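Local atomic coordinates of Mypaa.01249.c (Mycobacterium paratuberculosis, PDB entry 3RD5), a protein that is of uncharacterised function but belongs to the short-chain dehydrogenase/reductase family and probably acts as an oxidoreductase. Residues 44-49 with 78-83; 55-60 with 64-69; 231-236 with 257-262. All coordinates share one frame; numbering follows the deposited sequence.

Overall arrangement
Of the elements in contact, strand 42-47 comes first along the chain; interaction 1 sets it against helix 74-82 and so closes a loop that holds the whole of interaction 2. Within that loop, helix 50-57 turns back into strand 63-68, and interaction 2 closes this shorter path. The two contacts touch, because strands 42-47 and 63-68 are parallel neighbours: Met-45 N lies 2.8 Å from Glu-65 O. Interaction 3 follows in series, joining helix 226-240 to the edge strand 259-261. Its centre is about 26 Å from that of interaction 1, across the centre of the chain, yet all three reach one sheet, whose outermost strands are 63-68 and 259-261.

Interaction 1: residues 44-49 with 78-83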
loop_
_atom_site.group_PDB
_atom_site.type_symbol
_atom_site.label_atom_id
_atom_site.label_comp_id
_atom_site.label_asym_id
_atom_site.label_seq_id
_atom_site.Cartn_x
_atom_site.Cartn_y
_atom_site.Cartn_z
ATOM N N ILE A 44 9.141 9.942 5.033
ATOM C CA ILE A 44 7.996 10.570 5.699
ATOM C C ILE A 44 7.038 9.443 6.081
ATOM O O ILE A 44 6.429 8.820 5.191
ATOM C CB ILE A 44 7.309 11.583 4.785
ATOM C CG1 ILE A 44 8.278 12.704 4.404
ATOM C CG2 ILE A 44 6.048 12.151 5.454
ATOM C CD1 ILE A 44 7.786 13.569 3.237
ATOM N N MET A 45 6.969 9.136 7.379
ATOM C CA MET A 45 6.072 8.118 7.894
ATOM C C MET A 45 4.774 8.788 8.267
ATOM O O MET A 45 4.749 9.694 9.105
ATOM C CB MET A 45 6.661 7.444 9.130
ATOM C CG MET A 45 5.723 6.523 9.850
ATOM S SD MET A 45 5.415 5.087 8.869
ATOM C CE MET A 45 7.151 5.004 8.283
ATOM N N ALA A 46 3.685 8.332 7.666
ATOM C CA ALA A 46 2.364 8.954 7.799
ATOM C C ALA A 46 1.469 8.013 8.585
ATOM O O ALA A 46 1.115 6.934 8.094
ATOM C CB ALA A 46 1.820 9.238 6.405
ATOM N N VAL A 47 1.151 8.396 9.835
ATOM C CA VAL A 47 0.529 7.510 10.820
ATOM C C VAL A 47 -0.550 8.217 11.615
ATOM O O VAL A 47 -0.530 9.439 11.745
ATOM C CB VAL A 47 1.568 6.936 11.793
ATOM C CG1 VAL A 47 2.583 6.090 11.018
ATOM C CG2 VAL A 47 2.290 8.030 12.635
ATOM N N ARG A 48 -1.481 7.443 12.174
ATOM C CA ARG A 48 -2.569 7.982 12.989
ATOM C C ARG A 48 -2.048 8.463 14.330
ATOM O O ARG A 48 -2.405 9.562 14.803
ATOM C CB ARG A 48 -3.639 6.905 13.209
ATOM C CG ARG A 48 -4.945 7.367 13.891
ATOM C CD ARG A 48 -5.836 6.154 14.232
ATOM N NE ARG A 48 -7.259 6.468 14.409
ATOM C CZ ARG A 48 -8.231 6.151 13.548
ATOM N NH1 ARG A 48 -7.967 5.515 12.413
ATOM N NH2 ARG A 48 -9.484 6.486 13.821
ATOM N N ASP A 49 -1.219 7.635 14.968
ATOM C CA ASP A 49 -0.714 7.894 16.326
ATOM C C ASP A 49 0.714 8.395 16.203
ATOM O O ASP A 49 1.695 7.617 16.158
ATOM C CB ASP A 49 -0.781 6.630 17.203
ATOM C CG ASP A 49 -0.337 6.867 18.646
ATOM O OD1 ASP A 49 0.334 7.889 18.964
ATOM O OD2 ASP A 49 -0.682 6.002 19.504
ATOM N N ARG A 78 -6.566 14.312 2.787
ATOM C CA ARG A 78 -6.395 15.538 1.991
ATOM C C ARG A 78 -5.415 16.508 2.630
ATOM O O ARG A 78 -4.543 17.060 1.948
ATOM C CB ARG A 78 -7.747 16.213 1.753
ATOM C CG ARG A 78 -8.623 15.464 0.790
ATOM C CD ARG A 78 -9.869 16.276 0.373
ATOM N NE ARG A 78 -10.344 15.759 -0.895
ATOM C CZ ARG A 78 -9.917 16.156 -2.087
ATOM N NH1 ARG A 78 -9.040 17.153 -2.237
ATOM N NH2 ARG A 78 -10.417 15.577 -3.153
ATOM N N ARG A 79 -5.541 16.718 3.931
ATOM C CA ARG A 79 -4.646 17.634 4.656
ATOM C C ARG A 79 -3.193 17.108 4.590
ATOM O O ARG A 79 -2.250 17.873 4.342
ATOM C CB ARG A 79 -5.136 17.768 6.096
ATOM C CG ARG A 79 -6.326 18.695 6.269
ATOM C CD ARG A 79 -6.558 19.045 7.753
ATOM N NE ARG A 79 -6.661 17.874 8.629
ATOM C CZ ARG A 79 -7.764 17.164 8.866
ATOM N NH1 ARG A 79 -8.926 17.492 8.304
ATOM N NH2 ARG A 79 -7.712 16.123 9.691
ATOM N N PHE A 80 -3.025 15.805 4.778
ATOM C CA PHE A 80 -1.691 15.207 4.719
ATOM C C PHE A 80 -1.094 15.362 3.321
ATOM O O PHE A 80 0.043 15.810 3.145
ATOM C CB PHE A 80 -1.705 13.735 5.134
ATOM C CG PHE A 80 -0.413 13.048 4.800
ATOM C CD1 PHE A 80 0.704 13.233 5.617
ATOM C CD2 PHE A 80 -0.263 12.306 3.648
ATOM C CE1 PHE A 80 1.939 12.687 5.264
ATOM C CE2 PHE A 80 0.980 11.773 3.300
ATOM C CZ PHE A 80 2.075 11.969 4.120
ATOM N N ALA A 81 -1.859 15.010 2.294
ATOM C CA ALA A 81 -1.353 15.106 0.939
ATOM C C ALA A 81 -0.958 16.508 0.555
ATOM O O ALA A 81 0.050 16.709 -0.140
ATOM C CB ALA A 81 -2.398 14.551 -0.064
ATOM N N ASP A 82 -1.762 17.487 0.961
ATOM C CA ASP A 82 -1.485 18.873 0.597
ATOM C C ASP A 82 -0.186 19.361 1.206
ATOM O O ASP A 82 0.431 20.283 0.678
ATOM C CB ASP A 82 -2.647 19.755 1.024
ATOM C CG ASP A 82 -3.869 19.611 0.107
ATOM O OD1 ASP A 82 -3.773 19.038 -1.011
ATOM O OD2 ASP A 82 -4.945 20.098 0.527
ATOM N N GLY A 83 0.238 18.748 2.307
ATOM C CA GLY A 83 1.512 19.056 2.931
ATOM C C GLY A 83 2.748 18.426 2.338
ATOM O O GLY A 83 3.863 18.753 2.782
#
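Within the Rossmann-type fold of this short-chain dehydrogenase, Ala-46 and Ile-44 of strand 42-47 receive the ring of Phe-80, which helix 74-82 lays against the sheet. The contact is small, 108 Å² summed over both sides, and wholly apolar. Its main element is a CH-pi interaction: Ala-46 CB stands over one face of the Phe-80 ring, 3.9 Å from the centroid and 27° off the ring normal. The methyl is displaced toward the CE1-CZ bond: Ala-46 CB is 3.6 Å from both Phe-80 CZ and Phe-80 CE1. Ile-44 meets the same ring differently. Its CG2 branch lies at the edge, near the ring plane, with Phe-80 CE1 at 4.1 Å. One ring thus serves two strand residues, one by its face and the other by its rim. What brings it there is the first torsion of Phe-80: CG is anti to the backbone N (chi1 168°), which extends the ring from the helix toward the strand and bridges a gap of 8.1 Å between Ala-46 CA and Phe-80 CA. All three touching residues are buried. Around them the ring also packs on Val-20 of strand 18-22, Arg-67 of strand 63-68 and Leu-122 of helix 110-126, while Ala-46 touches Leu-69, so helix 74-82 lies on the sheet beside helix 110-126, with Phe-80 touching both.

Interaction 2: residues 55-60 with 64-69; sequences AAARTM and VEVREL
Ala-57 of helix 50-57 drives its methyl group between two valines of strand 63-68, and this is the tightly packed part of the contact. Ala-57 CB lies 3.6 Å from Val-66 CG2 and 3.9 Å from Val-64 CG1, and it also rests on the backbone, with Val-64 O at 3.6 Å. A chi1 of 173° sets Val-66 CG1 anti to the backbone N and leaves CG2 beside that N, where it meets Ala-57 CB. A side chain this small is consistent with the close approach of Ala-57 CA and Val-64 CA, 5.7 Å.

The contact is looser where a type I turn from Ala-57 to Met-60 leads out and both Met-60 and Val-64 are partly exposed. Met-60 reaches back with an extended chain, and its SD touches the other valine branch, 3.8 Å from Val-64 CG2. Here water takes part as well: a single molecule accepts the N-H of Val-64 at 2.9 Å from that N, close to Ala-57 O and Met-60 O, so the polar backbone of turn and strand is joined by solvent.

Glu-65 points away from the helix. Arg-67 grips its carboxylate side-on: Arg-67 NE reaches Glu-65 OE2 at 3.0 Å from above the carboxylate plane, 59° out of it, whereas NH2 meets OE1 on the syn side but tilted from that plane.

Met-60 also touches Ala-30 and Val-64 touches Ala-37, both of helix 27-38. The contact itself joins helix and strand of the beta-alpha-beta unit of strand 42-47, helix 50-57 and strand 63-68, the repeating crossover of Rossmann folds.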
loop_
_atom_site.group_PDB
_atom_site.type_symbol
_atom_site.label_atom_id
_atom_site.label_comp_id
_atom_site.label_asym_id
_atom_site.label_seq_id
_atom_site.Cartn_x
_atom_site.Cartn_y
_atom_site.Cartn_z
ATOM N N ALA A 55 8.186 8.398 18.858
ATOM C CA ALA A 55 9.046 7.713 19.828
ATOM C C ALA A 55 9.912 6.644 19.138
ATOM O O ALA A 55 11.060 6.419 19.538
ATOM C CB ALA A 55 8.224 7.092 20.993
ATOM N N ALA A 56 9.380 5.997 18.113
ATOM C CA ALA A 56 10.154 5.001 17.354
ATOM C C ALA A 56 11.113 5.645 16.345
ATOM O O ALA A 56 12.296 5.287 16.282
ATOM C CB ALA A 56 9.257 4.018 16.666
ATOM N N ALA A 57 10.638 6.636 15.612
ATOM C CA ALA A 57 11.430 7.243 14.546
ATOM C C ALA A 57 12.653 7.979 15.058
ATOM O O ALA A 57 13.701 8.031 14.371
ATOM C CB ALA A 57 10.553 8.190 13.724
ATOM N N ARG A 58 12.569 8.576 16.246
ATOM C CA ARG A 58 13.654 9.443 16.718
ATOM C C ARG A 58 14.953 8.685 17.012
ATOM O O ARG A 58 15.993 9.309 17.118
ATOM C CB ARG A 58 13.240 10.280 17.939
ATOM C CG ARG A 58 12.955 9.469 19.149
ATOM C CD ARG A 58 12.285 10.328 20.230
ATOM N NE ARG A 58 13.193 11.353 20.706
ATOM C CZ ARG A 58 14.152 11.153 21.609
ATOM N NH1 ARG A 58 14.334 9.955 22.176
ATOM N NH2 ARG A 58 14.927 12.168 21.953
ATOM N N THR A 59 14.892 7.360 17.179
ATOM C CA THR A 59 16.089 6.533 17.378
ATOM C C THR A 59 16.518 5.741 16.130
ATOM O O THR A 59 17.464 4.955 16.202
ATOM C CB THR A 59 15.906 5.558 18.548
ATOM O OG1 THR A 59 14.889 4.628 18.225
ATOM C CG2 THR A 59 15.532 6.324 19.805
ATOM N N MET A 60 15.856 5.937 15.000
ATOM C CA MET A 60 16.244 5.293 13.745
ATOM C C MET A 60 17.372 6.072 13.097
ATOM O O MET A 60 17.288 7.297 12.968
ATOM C CB MET A 60 15.063 5.220 12.787
ATOM C CG MET A 60 13.975 4.305 13.271
ATOM S SD MET A 60 12.658 4.167 12.013
ATOM C CE MET A 60 11.639 2.816 12.678
ATOM N N VAL A 64 13.918 9.741 9.367
ATOM C CA VAL A 64 12.510 9.299 9.359
ATOM C C VAL A 64 11.699 10.351 10.106
ATOM O O VAL A 64 11.832 10.490 11.333
ATOM C CB VAL A 64 12.315 7.923 10.015
ATOM C CG1 VAL A 64 10.855 7.497 9.906
ATOM C CG2 VAL A 64 13.215 6.865 9.374
ATOM N N GLU A 65 10.898 11.112 9.354
ATOM C CA GLU A 65 9.989 12.130 9.878
ATOM C C GLU A 65 8.613 11.532 10.070
ATOM O O GLU A 65 8.195 10.757 9.254
ATOM C CB GLU A 65 9.876 13.345 8.927
ATOM C CG GLU A 65 8.943 14.451 9.452
ATOM C CD GLU A 65 8.596 15.537 8.450
ATOM O OE1 GLU A 65 9.109 15.526 7.304
ATOM O OE2 GLU A 65 7.797 16.427 8.850
ATOM N N VAL A 66 7.925 11.905 11.136
ATOM C CA VAL A 66 6.556 11.445 11.389
ATOM C C VAL A 66 5.555 12.586 11.165
ATOM O O VAL A 66 5.720 13.702 11.700
ATOM C CB VAL A 66 6.466 10.927 12.811
ATOM C CG1 VAL A 66 5.036 10.598 13.199
ATOM C CG2 VAL A 66 7.334 9.679 12.941
ATOM N N ARG A 67 4.512 12.288 10.379
ATOM C CA ARG A 67 3.399 13.227 10.142
ATOM C C ARG A 67 2.085 12.502 10.374
ATOM O O ARG A 67 1.986 11.280 10.215
ATOM C CB ARG A 67 3.426 13.786 8.726
ATOM C CG ARG A 67 4.656 14.581 8.376
ATOM C CD ARG A 67 4.524 15.275 7.057
ATOM N NE ARG A 67 5.817 15.849 6.665
ATOM C CZ ARG A 67 6.093 16.347 5.467
ATOM N NH1 ARG A 67 5.166 16.447 4.534
ATOM N NH2 ARG A 67 7.331 16.748 5.205
ATOM N N GLU A 68 1.060 13.270 10.701
ATOM C CA GLU A 68 -0.267 12.719 10.977
ATOM C C GLU A 68 -1.033 12.407 9.714
ATOM O O GLU A 68 -1.128 13.241 8.800
ATOM C CB GLU A 68 -1.100 13.703 11.807
ATOM C CG GLU A 68 -2.276 13.054 12.501
ATOM C CD GLU A 68 -3.140 14.037 13.242
ATOM O OE1 GLU A 68 -2.601 15.018 13.792
ATOM O OE2 GLU A 68 -4.373 13.814 13.269
ATOM N N LEU A 69 -1.582 11.198 9.684
ATOM C CA LEU A 69 -2.472 10.743 8.621
ATOM C C LEU A 69 -3.441 9.752 9.242
ATOM O O LEU A 69 -3.010 8.730 9.803
ATOM C CB LEU A 69 -1.704 10.084 7.485
ATOM C CG LEU A 69 -2.517 9.311 6.439
ATOM C CD1 LEU A 69 -3.420 10.316 5.713
ATOM C CD2 LEU A 69 -1.590 8.561 5.481
HETATM O O HOH W 1 15.004 9.010 12.002
#

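Interaction 3: residues 231-236 with 257-262; sequences GARQTL and GRTQPV
Gln-234 of helix 226-240 and Thr-259 of the edge strand 259-261 meet through their polar ends. Gln-234 CA and Thr-259 CA are 6.2 Å apart, the nearest CA pair across the two segments. From CB, which does not itself point at the strand, the Gln-234 chain takes a CG beside the backbone N (chi1 -42°) and then bends again at chi2, -51°, so that the amide is folded across to the threonine. Gln-234 CD comes within 3.3 Å of Thr-259 OG1. At the tip, OE1 accepts a hydrogen bond from Thr-259 OG1 at 2.7 Å; the donor arrives at a C=O angle of 109°, well off the line of the carbonyl bond and tilted from its plane. The same oxygen also touches the methyl, with Thr-259 CG2 at 3.3 Å. The other end of the amide is held too: NE2 donates to Phe-230 O, one helical turn earlier, and to a water at 3.1 Å.

That water has four partners. Besides Gln-234 NE2 it accepts from Arg-233 NH1, at the edge of the guanidinium, and it donates to Gly-257 O and to Thr-259 OG1, 2.8 Å from each. The aliphatic part of Arg-233 crosses Thr-259 obliquely, its CD 3.3 Å from Thr-259 OG1.

Thr-259 OG1 therefore gives its one proton to the glutamine carbonyl and receives one from the water. The bond from Gln-234 NE2 to Phe-230 O, which can only accept, sets the amide orientation, and the Thr-259 proton agrees with it. Gln-234 OE1 and NE2, Thr-259 OG1 and Gly-257 O all find partners here.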
loop_
_atom_site.group_PDB
_atom_site.type_symbol
_atom_site.label_atom_id
_atom_site.label_comp_id
_atom_site.label_asym_id
_atom_site.label_seq_id
_atom_site.Cartn_x
_atom_site.Cartn_y
_atom_site.Cartn_z
ATOM N N GLY A 231 8.848 -9.683 5.951
ATOM C CA GLY A 231 7.807 -9.018 5.212
ATOM C C GLY A 231 8.281 -7.760 4.511
ATOM O O GLY A 231 7.938 -7.485 3.346
ATOM N N ALA A 232 9.093 -6.968 5.219
ATOM C CA ALA A 232 9.572 -5.695 4.671
ATOM C C ALA A 232 10.450 -5.925 3.467
ATOM O O ALA A 232 10.508 -5.082 2.556
ATOM C CB ALA A 232 10.330 -4.878 5.751
ATOM N N ARG A 233 11.183 -7.036 3.460
ATOM C CA ARG A 233 12.054 -7.376 2.339
ATOM C C ARG A 233 11.334 -7.287 1.002
ATOM O O ARG A 233 11.862 -6.829 -0.001
ATOM C CB ARG A 233 12.618 -8.773 2.539
ATOM C CG ARG A 233 13.564 -9.273 1.447
ATOM C CD ARG A 233 13.893 -10.760 1.605
ATOM N NE ARG A 233 14.601 -11.004 2.839
ATOM C CZ ARG A 233 14.804 -12.222 3.332
ATOM N NH1 ARG A 233 14.294 -13.271 2.721
ATOM N NH2 ARG A 233 15.468 -12.366 4.475
ATOM N N GLN A 234 10.101 -7.782 1.011
ATOM C CA GLN A 234 9.316 -7.877 -0.214
ATOM C C GLN A 234 9.007 -6.468 -0.733
ATOM O O GLN A 234 9.176 -6.162 -1.932
ATOM C CB GLN A 234 8.052 -8.699 0.028
ATOM C CG GLN A 234 8.192 -9.975 0.875
ATOM C CD GLN A 234 9.277 -10.921 0.443
ATOM O OE1 GLN A 234 9.503 -11.106 -0.773
ATOM N NE2 GLN A 234 9.948 -11.567 1.441
ATOM N N THR A 235 8.525 -5.611 0.156
ATOM C CA THR A 235 8.255 -4.216 -0.186
ATOM C C THR A 235 9.517 -3.487 -0.662
ATOM O O THR A 235 9.479 -2.732 -1.627
ATOM C CB THR A 235 7.671 -3.470 0.998
ATOM O OG1 THR A 235 6.499 -4.140 1.470
ATOM C CG2 THR A 235 7.306 -2.036 0.636
ATOM N N LEU A 236 10.623 -3.731 0.034
ATOM C CA LEU A 236 11.888 -3.057 -0.277
ATOM C C LEU A 236 12.411 -3.411 -1.675
ATOM O O LEU A 236 12.974 -2.582 -2.374
ATOM C CB LEU A 236 12.915 -3.363 0.829
ATOM C CG LEU A 236 12.640 -2.704 2.193
ATOM C CD1 LEU A 236 13.493 -3.340 3.328
ATOM C CD2 LEU A 236 12.839 -1.177 2.118
ATOM N N GLY A 257 9.970 -18.268 1.007
ATOM C CA GLY A 257 10.729 -18.378 -0.219
ATOM C C GLY A 257 11.434 -17.105 -0.628
ATOM O O GLY A 257 11.178 -16.028 -0.090
ATOM N N ARG A 258 12.308 -17.230 -1.629
ATOM C CA ARG A 258 13.080 -16.095 -2.145
ATOM C C ARG A 258 12.188 -15.027 -2.753
ATOM O O ARG A 258 11.142 -15.335 -3.341
ATOM C CB ARG A 258 14.069 -16.558 -3.213
ATOM C CG ARG A 258 13.510 -17.167 -4.461
ATOM C CD ARG A 258 14.681 -17.692 -5.341
ATOM N NE ARG A 258 15.607 -16.619 -5.732
ATOM C CZ ARG A 258 16.906 -16.784 -5.998
ATOM N NH1 ARG A 258 17.477 -17.974 -5.900
ATOM N NH2 ARG A 258 17.649 -15.744 -6.351
ATOM N N THR A 259 12.624 -13.781 -2.663
ATOM C CA THR A 259 11.862 -12.636 -3.212
ATOM C C THR A 259 12.002 -12.556 -4.721
ATOM O O THR A 259 13.100 -12.604 -5.289
ATOM C CB THR A 259 12.365 -11.346 -2.553
ATOM O OG1 THR A 259 12.163 -11.418 -1.142
ATOM C CG2 THR A 259 11.638 -10.133 -3.130
ATOM N N GLN A 260 10.871 -12.498 -5.395
ATOM C CA GLN A 260 10.818 -12.475 -6.856
ATOM C C GLN A 260 9.445 -11.978 -7.308
ATOM O O GLN A 260 8.499 -11.914 -6.521
ATOM C CB GLN A 260 11.090 -13.874 -7.439
ATOM C CG GLN A 260 10.107 -14.935 -6.902
ATOM C CD GLN A 260 10.145 -16.252 -7.590
ATOM O OE1 GLN A 260 11.106 -16.917 -7.497
ATOM N NE2 GLN A 260 9.050 -16.634 -8.245
ATOM N N PRO A 261 9.290 -11.640 -8.586
ATOM C CA PRO A 261 7.943 -11.480 -9.125
ATOM C C PRO A 261 7.137 -12.770 -8.975
ATOM O O PRO A 261 7.654 -13.868 -9.222
ATOM C CB PRO A 261 8.219 -11.163 -10.608
ATOM C CG PRO A 261 9.578 -10.520 -10.583
ATOM C CD PRO A 261 10.307 -11.426 -9.632
ATOM N N VAL A 262 5.875 -12.607 -8.577
ATOM C CA VAL A 262 4.988 -13.733 -8.298
ATOM C C VAL A 262 3.648 -13.540 -9.022
ATOM O O VAL A 262 3.389 -12.481 -9.582
ATOM C CB VAL A 262 4.759 -13.918 -6.800
ATOM C CG1 VAL A 262 6.072 -14.321 -6.107
ATOM C CG2 VAL A 262 4.137 -12.668 -6.161
HETATM O O HOH W 2 12.172 -13.537 0.634
#